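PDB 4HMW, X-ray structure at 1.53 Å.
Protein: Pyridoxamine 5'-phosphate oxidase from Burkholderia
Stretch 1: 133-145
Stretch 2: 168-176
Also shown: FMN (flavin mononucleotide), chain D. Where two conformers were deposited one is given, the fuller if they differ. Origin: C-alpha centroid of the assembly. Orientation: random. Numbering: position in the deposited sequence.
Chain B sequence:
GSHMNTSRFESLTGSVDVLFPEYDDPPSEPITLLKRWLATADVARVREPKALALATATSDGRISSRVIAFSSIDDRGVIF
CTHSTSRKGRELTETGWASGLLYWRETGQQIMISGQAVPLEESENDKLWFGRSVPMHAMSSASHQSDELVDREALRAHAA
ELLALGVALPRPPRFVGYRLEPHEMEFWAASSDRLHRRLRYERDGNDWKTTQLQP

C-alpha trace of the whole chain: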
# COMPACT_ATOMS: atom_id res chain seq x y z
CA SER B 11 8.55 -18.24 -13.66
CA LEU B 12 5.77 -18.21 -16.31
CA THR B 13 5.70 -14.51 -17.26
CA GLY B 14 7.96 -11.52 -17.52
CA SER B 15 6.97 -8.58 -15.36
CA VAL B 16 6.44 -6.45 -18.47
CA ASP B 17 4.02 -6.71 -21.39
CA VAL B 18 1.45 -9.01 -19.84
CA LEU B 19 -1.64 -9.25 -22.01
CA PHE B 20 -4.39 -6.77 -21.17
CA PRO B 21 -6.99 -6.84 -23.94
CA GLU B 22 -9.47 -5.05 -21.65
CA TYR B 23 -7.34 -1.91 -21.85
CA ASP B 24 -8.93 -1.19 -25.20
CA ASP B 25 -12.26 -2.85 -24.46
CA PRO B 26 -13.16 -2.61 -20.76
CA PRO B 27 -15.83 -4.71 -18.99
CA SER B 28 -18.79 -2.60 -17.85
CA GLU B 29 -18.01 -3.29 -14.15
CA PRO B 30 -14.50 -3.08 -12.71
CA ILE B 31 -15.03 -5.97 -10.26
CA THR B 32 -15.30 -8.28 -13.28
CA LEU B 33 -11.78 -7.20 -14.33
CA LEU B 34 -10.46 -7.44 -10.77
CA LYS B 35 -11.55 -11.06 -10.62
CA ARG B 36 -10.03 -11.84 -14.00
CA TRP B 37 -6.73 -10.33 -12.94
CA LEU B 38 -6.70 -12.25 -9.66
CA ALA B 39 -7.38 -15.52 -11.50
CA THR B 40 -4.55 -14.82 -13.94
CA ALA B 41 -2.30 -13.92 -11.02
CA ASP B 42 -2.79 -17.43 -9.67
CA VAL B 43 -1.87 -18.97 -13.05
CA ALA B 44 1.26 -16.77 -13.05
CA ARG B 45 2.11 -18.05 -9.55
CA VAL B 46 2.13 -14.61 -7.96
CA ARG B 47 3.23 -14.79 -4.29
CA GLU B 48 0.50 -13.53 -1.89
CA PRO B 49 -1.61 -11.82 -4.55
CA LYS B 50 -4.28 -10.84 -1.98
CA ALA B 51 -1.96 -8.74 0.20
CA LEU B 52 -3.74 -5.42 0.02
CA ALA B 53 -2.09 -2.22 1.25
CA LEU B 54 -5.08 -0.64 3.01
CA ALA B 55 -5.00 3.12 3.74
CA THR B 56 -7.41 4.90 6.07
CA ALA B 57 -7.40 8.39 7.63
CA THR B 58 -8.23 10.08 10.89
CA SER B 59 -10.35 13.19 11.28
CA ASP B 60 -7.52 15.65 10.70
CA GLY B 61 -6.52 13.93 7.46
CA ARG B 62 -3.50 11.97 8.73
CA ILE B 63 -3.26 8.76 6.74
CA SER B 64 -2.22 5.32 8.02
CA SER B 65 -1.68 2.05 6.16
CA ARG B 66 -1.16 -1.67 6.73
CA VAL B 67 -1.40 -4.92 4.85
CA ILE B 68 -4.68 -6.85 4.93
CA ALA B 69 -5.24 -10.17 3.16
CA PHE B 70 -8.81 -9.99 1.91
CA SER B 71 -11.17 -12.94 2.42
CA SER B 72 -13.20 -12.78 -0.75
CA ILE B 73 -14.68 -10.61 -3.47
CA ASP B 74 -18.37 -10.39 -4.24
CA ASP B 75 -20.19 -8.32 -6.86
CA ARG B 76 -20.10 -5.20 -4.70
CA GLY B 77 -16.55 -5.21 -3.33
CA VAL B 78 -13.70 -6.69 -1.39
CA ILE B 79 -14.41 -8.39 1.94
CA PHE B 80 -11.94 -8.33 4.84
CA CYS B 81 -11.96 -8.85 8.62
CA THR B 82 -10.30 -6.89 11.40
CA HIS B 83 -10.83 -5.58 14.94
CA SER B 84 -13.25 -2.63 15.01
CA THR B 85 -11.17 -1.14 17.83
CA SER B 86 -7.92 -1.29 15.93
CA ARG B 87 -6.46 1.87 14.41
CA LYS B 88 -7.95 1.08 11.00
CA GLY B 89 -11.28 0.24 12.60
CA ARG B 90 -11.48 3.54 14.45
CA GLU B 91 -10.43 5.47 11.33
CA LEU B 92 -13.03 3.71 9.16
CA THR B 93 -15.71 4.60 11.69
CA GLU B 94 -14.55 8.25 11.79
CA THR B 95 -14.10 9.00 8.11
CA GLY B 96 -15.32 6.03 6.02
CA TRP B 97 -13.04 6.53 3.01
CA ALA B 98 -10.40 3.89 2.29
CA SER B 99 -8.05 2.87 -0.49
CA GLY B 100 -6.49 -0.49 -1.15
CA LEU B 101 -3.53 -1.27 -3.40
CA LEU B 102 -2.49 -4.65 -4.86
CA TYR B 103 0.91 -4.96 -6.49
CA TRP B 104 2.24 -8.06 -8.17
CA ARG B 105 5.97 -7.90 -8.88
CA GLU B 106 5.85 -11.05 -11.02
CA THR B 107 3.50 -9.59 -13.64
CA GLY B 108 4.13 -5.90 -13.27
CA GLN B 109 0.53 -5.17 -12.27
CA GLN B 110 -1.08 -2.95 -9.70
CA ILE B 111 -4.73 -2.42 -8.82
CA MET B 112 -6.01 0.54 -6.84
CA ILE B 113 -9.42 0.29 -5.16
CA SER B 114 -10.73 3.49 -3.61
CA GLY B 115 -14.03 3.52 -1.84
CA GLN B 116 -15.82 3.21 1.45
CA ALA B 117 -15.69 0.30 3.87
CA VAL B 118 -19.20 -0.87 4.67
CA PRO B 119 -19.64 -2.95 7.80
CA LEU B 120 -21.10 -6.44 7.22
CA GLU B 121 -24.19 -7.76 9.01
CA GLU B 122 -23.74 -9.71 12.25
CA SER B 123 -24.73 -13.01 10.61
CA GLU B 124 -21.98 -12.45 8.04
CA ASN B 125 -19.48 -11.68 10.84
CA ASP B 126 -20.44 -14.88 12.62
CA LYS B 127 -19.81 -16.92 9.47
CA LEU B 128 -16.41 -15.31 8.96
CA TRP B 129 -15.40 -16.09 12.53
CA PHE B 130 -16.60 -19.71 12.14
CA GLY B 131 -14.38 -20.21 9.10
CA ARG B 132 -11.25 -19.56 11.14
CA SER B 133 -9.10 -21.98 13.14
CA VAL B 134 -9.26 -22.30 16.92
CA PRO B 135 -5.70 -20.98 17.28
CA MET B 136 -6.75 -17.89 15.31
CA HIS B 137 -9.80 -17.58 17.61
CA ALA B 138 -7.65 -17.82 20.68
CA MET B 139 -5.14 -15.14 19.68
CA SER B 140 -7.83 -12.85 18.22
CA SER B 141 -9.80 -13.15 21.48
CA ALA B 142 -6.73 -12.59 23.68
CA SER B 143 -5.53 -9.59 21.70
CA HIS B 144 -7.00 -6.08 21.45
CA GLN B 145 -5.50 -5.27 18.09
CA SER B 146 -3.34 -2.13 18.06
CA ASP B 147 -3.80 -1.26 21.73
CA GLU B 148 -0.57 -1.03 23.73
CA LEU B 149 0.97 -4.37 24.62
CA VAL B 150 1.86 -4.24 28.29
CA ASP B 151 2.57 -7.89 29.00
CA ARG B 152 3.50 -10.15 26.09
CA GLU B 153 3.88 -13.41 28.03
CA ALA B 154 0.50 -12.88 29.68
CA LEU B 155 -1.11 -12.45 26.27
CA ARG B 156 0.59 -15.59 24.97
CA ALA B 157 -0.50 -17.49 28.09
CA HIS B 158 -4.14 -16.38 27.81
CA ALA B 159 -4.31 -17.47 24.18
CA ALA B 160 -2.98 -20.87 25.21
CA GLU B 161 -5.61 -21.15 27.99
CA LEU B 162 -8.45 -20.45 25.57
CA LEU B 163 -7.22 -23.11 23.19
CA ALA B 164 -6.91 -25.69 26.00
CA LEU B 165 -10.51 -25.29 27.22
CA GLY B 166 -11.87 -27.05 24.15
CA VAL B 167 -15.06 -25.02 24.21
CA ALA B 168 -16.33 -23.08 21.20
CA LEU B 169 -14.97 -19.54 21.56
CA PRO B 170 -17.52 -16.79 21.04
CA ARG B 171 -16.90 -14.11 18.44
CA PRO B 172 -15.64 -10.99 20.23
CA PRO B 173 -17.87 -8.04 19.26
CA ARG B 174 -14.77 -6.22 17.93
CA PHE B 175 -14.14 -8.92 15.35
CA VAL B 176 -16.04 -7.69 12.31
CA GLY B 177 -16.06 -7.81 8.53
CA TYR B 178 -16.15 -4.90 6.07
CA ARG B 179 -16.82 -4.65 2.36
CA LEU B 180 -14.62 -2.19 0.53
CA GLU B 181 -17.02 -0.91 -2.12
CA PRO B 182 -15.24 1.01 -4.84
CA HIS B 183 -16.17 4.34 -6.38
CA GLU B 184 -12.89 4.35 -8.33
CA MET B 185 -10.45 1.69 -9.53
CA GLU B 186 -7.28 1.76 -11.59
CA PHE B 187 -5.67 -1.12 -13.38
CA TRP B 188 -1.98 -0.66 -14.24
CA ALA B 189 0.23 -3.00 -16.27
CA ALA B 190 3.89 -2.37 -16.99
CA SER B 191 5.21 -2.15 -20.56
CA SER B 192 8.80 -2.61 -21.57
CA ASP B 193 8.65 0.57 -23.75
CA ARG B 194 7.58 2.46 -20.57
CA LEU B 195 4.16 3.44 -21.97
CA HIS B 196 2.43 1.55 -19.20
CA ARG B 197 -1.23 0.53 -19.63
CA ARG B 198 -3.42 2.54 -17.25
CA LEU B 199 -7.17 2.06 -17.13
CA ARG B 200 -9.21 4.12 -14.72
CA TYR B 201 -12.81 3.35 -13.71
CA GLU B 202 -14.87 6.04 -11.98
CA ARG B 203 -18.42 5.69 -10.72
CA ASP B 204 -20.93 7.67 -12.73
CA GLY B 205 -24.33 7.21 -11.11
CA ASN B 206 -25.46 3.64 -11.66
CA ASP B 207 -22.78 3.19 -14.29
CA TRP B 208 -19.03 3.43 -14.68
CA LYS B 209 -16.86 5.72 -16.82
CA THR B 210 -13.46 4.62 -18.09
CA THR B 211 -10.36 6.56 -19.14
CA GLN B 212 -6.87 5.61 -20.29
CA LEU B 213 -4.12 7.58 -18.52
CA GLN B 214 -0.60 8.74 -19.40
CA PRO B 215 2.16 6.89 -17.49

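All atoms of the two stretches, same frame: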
# COMPACT_ATOMS: atom_id res chain seq x y z
N SER B 133 -9.59 -20.90 12.30
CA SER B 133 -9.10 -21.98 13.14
C SER B 133 -9.23 -21.60 14.61
O SER B 133 -9.35 -20.41 14.94
CB SER B 133 -7.64 -22.26 12.81
OG SER B 133 -6.81 -21.18 13.23
N VAL B 134 -9.18 -22.59 15.49
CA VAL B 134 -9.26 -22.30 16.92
C VAL B 134 -8.03 -21.52 17.40
O VAL B 134 -8.16 -20.63 18.22
CB VAL B 134 -9.48 -23.57 17.79
CG1 VAL B 134 -9.48 -23.20 19.25
CG2 VAL B 134 -10.79 -24.25 17.45
N PRO B 135 -6.84 -21.83 16.88
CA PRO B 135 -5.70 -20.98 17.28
C PRO B 135 -5.86 -19.51 16.88
O PRO B 135 -5.41 -18.62 17.62
CB PRO B 135 -4.52 -21.60 16.53
CG PRO B 135 -4.90 -23.01 16.35
CD PRO B 135 -6.40 -23.03 16.17
N MET B 136 -6.44 -19.26 15.71
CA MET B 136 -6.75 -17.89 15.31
C MET B 136 -7.76 -17.29 16.29
O MET B 136 -7.60 -16.14 16.72
CB MET B 136 -7.27 -17.85 13.86
CG MET B 136 -7.68 -16.45 13.41
SD MET B 136 -9.31 -15.89 14.03
CE MET B 136 -9.41 -14.33 13.15
N HIS B 137 -8.80 -18.06 16.64
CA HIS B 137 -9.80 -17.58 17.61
C HIS B 137 -9.16 -17.19 18.91
O HIS B 137 -9.50 -16.19 19.52
CB HIS B 137 -10.81 -18.68 17.95
CG HIS B 137 -11.77 -18.97 16.86
ND1 HIS B 137 -12.61 -20.06 16.88
CD2 HIS B 137 -12.02 -18.31 15.70
CE1 HIS B 137 -13.34 -20.06 15.77
NE2 HIS B 137 -13.01 -19.01 15.05
N ALA B 138 -8.23 -18.02 19.36
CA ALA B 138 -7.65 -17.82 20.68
C ALA B 138 -6.80 -16.53 20.69
O ALA B 138 -6.87 -15.74 21.63
CB ALA B 138 -6.82 -19.05 21.10
N MET B 139 -5.99 -16.32 19.68
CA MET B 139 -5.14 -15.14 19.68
C MET B 139 -5.99 -13.88 19.43
O MET B 139 -5.76 -12.83 20.04
CB MET B 139 -4.01 -15.25 18.63
CG MET B 139 -3.02 -14.06 18.66
SD MET B 139 -2.26 -13.85 20.28
CE MET B 139 -1.21 -15.30 20.37
N SER B 140 -6.96 -13.98 18.53
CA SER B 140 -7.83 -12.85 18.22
C SER B 140 -8.67 -12.45 19.44
O SER B 140 -8.99 -11.27 19.62
CB SER B 140 -8.78 -13.17 17.06
OG SER B 140 -8.10 -13.24 15.82
N SER B 141 -9.03 -13.43 20.28
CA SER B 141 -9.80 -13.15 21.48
C SER B 141 -8.92 -12.53 22.57
O SER B 141 -9.37 -11.65 23.29
CB SER B 141 -10.43 -14.41 22.03
OG SER B 141 -11.39 -14.97 21.13
N ALA B 142 -7.68 -13.01 22.66
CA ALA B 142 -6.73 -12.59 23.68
C ALA B 142 -6.13 -11.22 23.41
O ALA B 142 -5.68 -10.54 24.35
CB ALA B 142 -5.62 -13.62 23.84
N SER B 143 -6.13 -10.83 22.14
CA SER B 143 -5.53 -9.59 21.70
C SER B 143 -6.56 -8.50 21.41
O SER B 143 -7.57 -8.75 20.74
CB SER B 143 -4.75 -9.84 20.41
OG SER B 143 -4.15 -8.60 19.99
N HIS B 144 -6.27 -7.28 21.88
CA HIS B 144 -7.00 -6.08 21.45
C HIS B 144 -6.14 -5.37 20.42
O HIS B 144 -5.24 -4.64 20.76
CB HIS B 144 -7.31 -5.17 22.64
CG HIS B 144 -8.43 -5.66 23.50
ND1 HIS B 144 -8.26 -6.61 24.48
CD2 HIS B 144 -9.75 -5.36 23.49
CE1 HIS B 144 -9.42 -6.86 25.06
NE2 HIS B 144 -10.34 -6.10 24.49
N GLN B 145 -6.41 -5.66 19.16
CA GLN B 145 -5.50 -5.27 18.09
C GLN B 145 -5.18 -3.78 18.14
O GLN B 145 -6.09 -2.94 18.18
CB GLN B 145 -6.10 -5.68 16.75
CG GLN B 145 -5.19 -5.48 15.53
CD GLN B 145 -5.90 -5.92 14.28
OE1 GLN B 145 -6.92 -5.34 13.90
NE2 GLN B 145 -5.39 -6.98 13.65
N ALA B 168 -16.20 -24.01 22.33
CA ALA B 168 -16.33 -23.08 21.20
C ALA B 168 -16.15 -21.66 21.71
O ALA B 168 -16.82 -21.25 22.66
CB ALA B 168 -17.68 -23.22 20.53
N LEU B 169 -15.25 -20.91 21.10
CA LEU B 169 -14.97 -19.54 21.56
C LEU B 169 -15.90 -18.56 20.87
O LEU B 169 -16.02 -18.56 19.63
CB LEU B 169 -13.51 -19.14 21.33
CG LEU B 169 -12.50 -20.06 22.03
CD1 LEU B 169 -11.06 -19.75 21.63
CD2 LEU B 169 -12.69 -20.02 23.56
N PRO B 170 -16.57 -17.72 21.66
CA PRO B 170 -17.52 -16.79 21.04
C PRO B 170 -16.79 -15.72 20.22
O PRO B 170 -15.63 -15.40 20.47
CB PRO B 170 -18.28 -16.20 22.24
CG PRO B 170 -17.30 -16.26 23.38
CD PRO B 170 -16.46 -17.51 23.11
N ARG B 171 -17.47 -15.18 19.23
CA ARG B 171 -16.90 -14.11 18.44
C ARG B 171 -16.87 -12.84 19.28
O ARG B 171 -17.90 -12.37 19.69
CB ARG B 171 -17.73 -13.87 17.18
CG ARG B 171 -17.16 -12.71 16.36
CD ARG B 171 -17.88 -12.50 15.06
NE ARG B 171 -19.30 -12.15 15.22
CZ ARG B 171 -19.77 -10.92 15.34
NH1 ARG B 171 -18.95 -9.87 15.37
NH2 ARG B 171 -21.07 -10.73 15.44
N PRO B 172 -15.67 -12.29 19.54
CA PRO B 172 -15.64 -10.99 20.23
C PRO B 172 -16.36 -9.94 19.41
O PRO B 172 -16.19 -9.95 18.20
CB PRO B 172 -14.14 -10.65 20.28
CG PRO B 172 -13.42 -11.92 20.03
CD PRO B 172 -14.33 -12.81 19.23
N PRO B 173 -17.12 -9.04 20.04
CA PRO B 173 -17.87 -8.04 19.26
C PRO B 173 -16.96 -7.18 18.37
O PRO B 173 -17.42 -6.72 17.33
CB PRO B 173 -18.58 -7.19 20.34
CG PRO B 173 -18.01 -7.68 21.69
CD PRO B 173 -17.49 -9.05 21.47
N ARG B 174 -15.70 -7.02 18.75
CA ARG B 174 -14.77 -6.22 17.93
C ARG B 174 -14.36 -6.91 16.66
O ARG B 174 -13.86 -6.25 15.76
CB ARG B 174 -13.53 -5.80 18.72
CG ARG B 174 -12.58 -6.95 19.11
CD ARG B 174 -11.49 -6.46 20.06
NE ARG B 174 -10.66 -7.56 20.55
CZ ARG B 174 -10.97 -8.34 21.58
NH1 ARG B 174 -12.11 -8.16 22.24
NH2 ARG B 174 -10.15 -9.31 21.95
N PHE B 175 -14.51 -8.23 16.59
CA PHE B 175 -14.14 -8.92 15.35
C PHE B 175 -15.27 -8.79 14.34
O PHE B 175 -16.35 -9.37 14.51
CB PHE B 175 -13.83 -10.40 15.59
CG PHE B 175 -13.37 -11.11 14.34
CD1 PHE B 175 -14.28 -11.73 13.51
CD2 PHE B 175 -12.02 -11.14 14.00
CE1 PHE B 175 -13.86 -12.37 12.33
CE2 PHE B 175 -11.59 -11.78 12.83
CZ PHE B 175 -12.50 -12.39 12.01
N VAL B 176 -15.01 -8.03 13.28
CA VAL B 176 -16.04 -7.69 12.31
C VAL B 176 -15.51 -7.76 10.88
O VAL B 176 -14.30 -7.70 10.65
CB VAL B 176 -16.59 -6.28 12.57
CG1 VAL B 176 -17.16 -6.17 13.97
CG2 VAL B 176 -15.51 -5.22 12.40
N1 FMN D . -4.86 -7.58 10.07
C2 FMN D . -6.22 -7.70 10.11
O2 FMN D . -6.85 -7.11 11.01
N3 FMN D . -6.89 -8.49 9.19
C4 FMN D . -6.22 -9.14 8.19
O4 FMN D . -6.85 -9.82 7.36
C4A FMN D . -4.83 -9.03 8.13
N5 FMN D . -4.12 -9.69 7.16
C5A FMN D . -2.73 -9.53 7.10
C6 FMN D . -2.03 -10.17 6.09
C7 FMN D . -0.65 -10.01 5.99
C7M FMN D . 0.12 -10.72 4.90
C8 FMN D . 0.01 -9.21 6.93
C8M FMN D . 1.51 -9.04 6.86
C9 FMN D . -0.70 -8.57 7.95
C9A FMN D . -2.07 -8.72 8.02
N10 FMN D . -2.78 -8.10 9.06
C10 FMN D . -4.15 -8.23 9.07
C1' FMN D . -2.10 -7.24 10.09
C2' FMN D . -2.11 -5.79 9.68
O2' FMN D . -1.07 -5.56 8.75
C3' FMN D . -1.94 -4.85 10.86
O3' FMN D . -0.84 -5.22 11.69
C4' FMN D . -3.23 -4.76 11.68
O4' FMN D . -4.46 -5.23 11.18
C5' FMN D . -3.25 -3.64 12.68
O5' FMN D . -3.45 -2.50 11.86
P FMN D . -3.79 -1.04 12.45
O1P FMN D . -5.28 -1.06 12.62
O2P FMN D . -3.02 -0.87 13.75
O3P FMN D . -3.33 -0.08 11.36
O HOH W 1 -13.74 -21.84 18.86
O HOH W 2 -13.69 -15.53 22.39

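The strongest polar evidence lies where the helix 134-142 ends and Arg174 reaches its last turn. The donor Arg174 NH2 stands 2.9 Å from Ser143 O with an N-H...O angle of 150°, the best-formed bond of the set. Three weak bonds surround it: Arg174 NH2 to Ser141 O at 2.8 Å (126°), Arg174 NH2 to Ser140 O at 3.3 Å (124°), and Arg174 NE to Ser143 O at 3.3 Å (135°). Carbonyls at the C-terminal end of a helix lack the amide partners of the next turn, so a cationic group with several N-H donors suits this place. Ser141 O and Ser143 O lie at the guanidinium edge, near its plane, where those donors point. Arg174 belongs to a type I turn from Pro172 to Phe175, closed by Phe175 N to Pro172 O at 2.9 Å; its CA-to-CB bond points toward the helix stretch, and after chi1 in p, chi2 and chi3 are both t, extending the chain.

The face of the same guanidinium is used for stacking. It lies flat on the His144 ring, with centres 3.9 Å apart and planes at 17°; the closest atoms, His144 NE2 and Arg174 NH1, are 3.5 Å apart. Arg174 accordingly has the largest area covered by the other stretch, 99 Å² within a summed burial of 463 Å².

Apolar packing anchors the earlier helical turns. Leu169, with 87 Å² covered, directs its CA-to-CB bond toward the helix, and its CD1 meets His137 CB at 3.8 Å, Ala138 CB at 4.3 Å and Val134 CG1 at 4.5 Å. An apolar side chain suits this place, since its CD1 methyl alone reaches three residues. Met136 starts sideways, but its end comes nearer: Met136 CE lies 3.4 Å from Phe175 CE2, an oblique approach to the ring, and both residues are buried. Pro172 points its CA-to-CB bond toward the helix and packs its ring against Ser141, with Pro172 CG 3.8 Å from Ser141 OG, a van der Waals contact with the hydroxyl.

One water accepts from Leu169 N at 2.9 Å and lies 2.9 Å from His137 ND1. Another donates to Ser141 OG and to Pro170 O, at 2.7 Å each, joining groups whose direct separation, Ser141 OG to Pro170 O, is 4.3 Å. Ser141 OG also donates to His137 O at 2.8 Å, folding the hydroxyl back on its own helix while leaving it able to accept from the water.

Beyond the helix, Gln145 NE2 donates to FMN O2 at 3.0 Å, placing this stretch beside the oxidase's flavin.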